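Local coordinates for extracellular solute-binding protein, family 1 (Bifidobacterium longum subsp. infantis, PDB 6FTH) that probably captures human milk oligosaccharides outside the cell and delivers them to an ABC transporter for uptake, at residues 256-259 and 260-263; 476-479 and 480-484. All coordinates share one frame; numbering follows the deposited sequence.

Contact 1: residues 256-259 and 260-263; sequences KYYH and KLIS
The Tyr257 ring carries Leu261 on one face, while the ring of Trp173 stacks against it from helix 173-185. Leu261 CG stands 4.3 Å from the Tyr257 ring centroid, 13° off the normal, which makes this an i to i+4 CH-pi contact within helix 249-263, a helix that probably belongs to one lobe of the two-lobed solute-binding-protein fold. Both methyls reach the same face: Leu261 CD1 leans to the CE2 side, 3.7 Å from Tyr257 CE2, and Leu261 CD2 to the CE1 side, with CZ about equally near both. Tyr257 holds CG anti to its backbone N (chi1 -178°), which swings the ring along the helix surface to meet the leucine one turn on.

The Tyr258 ring meets the same leucine more loosely and obliquely, with Tyr258 CD1 and Leu261 CD1 4.4 Å apart. Ser263 CB sits over one face of the His259 imidazole, 4.4 Å from His259 CE1, and a hydrogen bond from His259 ND1 to the carbonyl of Met482 leads across to helix 457-484. Other polar ends are fixed farther out: Tyr257 OH on the carbonyl of Trp173, Tyr258 OH on that of Pro213, and the extended Lys260 in a salt bridge with Glu177.

Regular i to i+4 backbone bonds underlie these contacts; that from Leu261 N to Tyr257 O is nearly straight (169°). At the last turn, Ser263 OG turns back to the preceding turn and donates to Lys260 O at 2.8 Å.

Contact 2: residues 476-479 and 480-484; sequences QKTA and TWMSK
Lys477 lies across the Trp481 indole, with CB directly over the six-membered ring, 3.8 Å from its centroid and 8° off the normal in a CH-pi contact. Bends at chi2 and chi3 carry the rest of the lysine along the outer rim of the indole, Lys477 CD 3.9 Å from Trp481 CZ2 and CE level with the NE1-CE2 bond, which brings NZ round toward Glu490. The Lys477 carbonyl oxygen sits above the same indole, toward its rim and 3.2 Å from Trp481 CG, while accepting the backbone bond from Trp481 N.

On the next flank, Thr478 and Met482 run alongside each other, the Thr478 methyl CG2 3.8 Å from Met482 SD. Gln476, bent at chi2, brings OE1 to 3.1 Å from Thr480 OG1; that hydroxyl also lies close to Gln476 O, and either oxygen could take its proton.

All these pairs are i to i+4 neighbours near the C-terminal end of the long helix 457-484. One face of this helix packs on helix 249-263, where Ile255 touches Thr478, Trp481 and Met482, consistent with helix packing inside one lobe of a two-lobed solute-binding protein.

Farther out, Glu490 of helix 487-500 ties the lysine and indole together, its OE1 forming a salt bridge with Lys477 NZ and accepting a hydrogen bond from Trp481 NE1, while Tyr494 meets the indole edge-to-face. Replacing Trp481 with an alanine would probably leave the bent lysine chain without its flat support and Glu490 without the indole N-H. Thr478 OG1 is held by Val474 O and Tyr251 OH.

How the contacts relate
From the N terminus, the chain first reaches contact 1 on the last turns of helix 249-263 and, some two hundred residues later, contact 2 at the end of helix 457-484. Each lies within one continuous helix, so neither closes a loop, and they follow in series without nesting or crossing. In space their centres are only about 10 Å apart. The bond between His259 and the Met482 carbonyl joins the two contacts, and Ile262 CD1 packs against the same carbonyl oxygen. Contact 1 reaches outward to helix 173-185 and contact 2 to helix 487-500; Lys256 adds a salt bridge to Asp488 of the latter.

Contact 1: residues 256-259 and 260-263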
# COMPACT_ATOMS: atom_id res chain seq x y z
N LYS A 256 19.50 -5.85 15.72
CA LYS A 256 20.77 -6.52 15.97
C LYS A 256 21.13 -7.47 14.83
O LYS A 256 22.30 -7.57 14.45
CB LYS A 256 20.72 -7.24 17.31
CG LYS A 256 20.75 -6.29 18.50
CD LYS A 256 20.80 -7.04 19.82
CE LYS A 256 22.22 -7.47 20.17
NZ LYS A 256 22.30 -7.99 21.56
N TYR A 257 20.13 -8.17 14.28
CA TYR A 257 20.38 -9.07 13.16
C TYR A 257 20.88 -8.29 11.96
O TYR A 257 21.88 -8.67 11.32
CB TYR A 257 19.12 -9.86 12.83
CG TYR A 257 19.26 -10.87 11.70
CD1 TYR A 257 20.06 -11.99 11.84
CD2 TYR A 257 18.55 -10.72 10.53
CE1 TYR A 257 20.18 -12.91 10.82
CE2 TYR A 257 18.66 -11.64 9.52
CZ TYR A 257 19.45 -12.73 9.68
OH TYR A 257 19.55 -13.65 8.65
N TYR A 258 20.19 -7.19 11.62
CA TYR A 258 20.64 -6.35 10.51
C TYR A 258 22.04 -5.82 10.76
O TYR A 258 22.86 -5.76 9.84
CB TYR A 258 19.69 -5.20 10.23
CG TYR A 258 18.54 -5.58 9.32
CD1 TYR A 258 18.77 -6.15 8.07
CD2 TYR A 258 17.22 -5.37 9.70
CE1 TYR A 258 17.71 -6.48 7.22
CE2 TYR A 258 16.17 -5.70 8.87
CZ TYR A 258 16.41 -6.26 7.64
OH TYR A 258 15.38 -6.57 6.80
N HIS A 259 22.35 -5.44 12.00
CA HIS A 259 23.71 -4.94 12.23
C HIS A 259 24.75 -6.04 12.01
O HIS A 259 25.83 -5.78 11.47
CB HIS A 259 23.86 -4.33 13.62
CG HIS A 259 25.26 -3.85 13.88
ND1 HIS A 259 25.87 -2.91 13.08
CD2 HIS A 259 26.18 -4.23 14.79
CE1 HIS A 259 27.11 -2.71 13.52
NE2 HIS A 259 27.32 -3.50 14.55
N LYS A 260 24.43 -7.27 12.41
CA LYS A 260 25.33 -8.37 12.15
C LYS A 260 25.56 -8.53 10.66
O LYS A 260 26.70 -8.58 10.19
CB LYS A 260 24.77 -9.66 12.76
CG LYS A 260 25.72 -10.86 12.63
CD LYS A 260 25.12 -12.15 13.17
CE LYS A 260 26.21 -13.24 13.28
NZ LYS A 260 25.65 -14.60 13.52
N LEU A 261 24.47 -8.56 9.89
CA LEU A 261 24.58 -8.69 8.44
C LEU A 261 25.40 -7.55 7.84
O LEU A 261 26.28 -7.78 7.00
CB LEU A 261 23.20 -8.71 7.81
CG LEU A 261 22.26 -9.88 8.18
CD1 LEU A 261 21.01 -9.90 7.27
CD2 LEU A 261 22.93 -11.22 8.16
N ILE A 262 25.09 -6.31 8.23
CA ILE A 262 25.80 -5.14 7.72
C ILE A 262 27.28 -5.23 8.07
O ILE A 262 28.15 -4.98 7.22
CB ILE A 262 25.15 -3.85 8.24
CG1 ILE A 262 23.81 -3.62 7.56
CG2 ILE A 262 26.05 -2.62 7.97
CD1 ILE A 262 22.92 -2.61 8.26
N SER A 263 27.59 -5.61 9.31
CA SER A 263 28.98 -5.67 9.75
C SER A 263 29.76 -6.75 9.00
O SER A 263 30.99 -6.66 8.91
CB SER A 263 29.02 -5.92 11.26
OG SER A 263 28.76 -7.27 11.60

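Contact 2: residues 476-479 and 480-484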
# COMPACT_ATOMS: atom_id res chain seq x y z
N GLN A 476 16.43 8.03 13.46
CA GLN A 476 17.85 8.28 13.71
C GLN A 476 18.49 7.12 14.45
O GLN A 476 19.55 6.61 14.04
CB GLN A 476 18.01 9.59 14.48
CG GLN A 476 19.45 10.03 14.68
CD GLN A 476 20.10 9.42 15.91
OE1 GLN A 476 21.14 8.74 15.82
NE2 GLN A 476 19.51 9.66 17.08
N LYS A 477 17.89 6.68 15.56
CA LYS A 477 18.50 5.62 16.35
C LYS A 477 18.50 4.30 15.59
O LYS A 477 19.48 3.56 15.64
CB LYS A 477 17.80 5.46 17.69
CG LYS A 477 17.81 6.72 18.56
CD LYS A 477 18.91 6.71 19.60
CE LYS A 477 20.27 6.45 19.01
NZ LYS A 477 21.38 6.87 19.93
N THR A 478 17.40 3.98 14.91
CA THR A 478 17.35 2.71 14.21
C THR A 478 18.45 2.61 13.16
O THR A 478 19.19 1.62 13.10
CB THR A 478 15.96 2.51 13.60
OG1 THR A 478 14.96 2.49 14.64
CG2 THR A 478 15.90 1.17 12.89
N ALA A 479 18.59 3.66 12.34
CA ALA A 479 19.60 3.63 11.29
C ALA A 479 21.00 3.54 11.88
O ALA A 479 21.85 2.78 11.41
CB ALA A 479 19.47 4.85 10.39
N THR A 480 21.26 4.32 12.94
CA THR A 480 22.58 4.31 13.56
C THR A 480 22.90 2.94 14.14
O THR A 480 24.00 2.40 13.94
CB THR A 480 22.65 5.39 14.64
OG1 THR A 480 22.49 6.67 14.01
CG2 THR A 480 23.97 5.33 15.40
N TRP A 481 21.94 2.33 14.85
CA TRP A 481 22.18 1.04 15.47
C TRP A 481 22.37 -0.06 14.42
O TRP A 481 23.14 -1.00 14.64
CB TRP A 481 21.01 0.67 16.36
CG TRP A 481 20.89 1.47 17.61
CD1 TRP A 481 21.89 2.10 18.29
CD2 TRP A 481 19.69 1.71 18.35
NE1 TRP A 481 21.38 2.72 19.42
CE2 TRP A 481 20.02 2.48 19.47
CE3 TRP A 481 18.35 1.32 18.17
CZ2 TRP A 481 19.08 2.89 20.41
CZ3 TRP A 481 17.40 1.74 19.11
CH2 TRP A 481 17.77 2.51 20.21
N MET A 482 21.64 0.03 13.31
CA MET A 482 21.82 -0.96 12.25
C MET A 482 23.21 -0.85 11.63
O MET A 482 23.88 -1.87 11.37
CB MET A 482 20.73 -0.77 11.19
CG MET A 482 19.35 -1.31 11.62
SD MET A 482 18.02 -0.85 10.49
CE MET A 482 18.50 -1.78 9.01
N SER A 483 23.67 0.37 11.39
CA SER A 483 24.95 0.59 10.71
C SER A 483 26.13 0.43 11.65
O SER A 483 27.13 -0.20 11.29
CB SER A 483 24.97 1.97 10.09
OG SER A 483 24.07 2.06 9.00
N LYS A 484 26.04 1.00 12.86
CA LYS A 484 27.21 1.15 13.71
C LYS A 484 27.15 0.38 15.02
O LYS A 484 28.14 0.38 15.76
CB LYS A 484 27.47 2.64 13.99
CG LYS A 484 27.68 3.49 12.76
CD LYS A 484 27.54 4.97 13.08
CE LYS A 484 27.73 5.85 11.86
NZ LYS A 484 29.11 5.77 11.31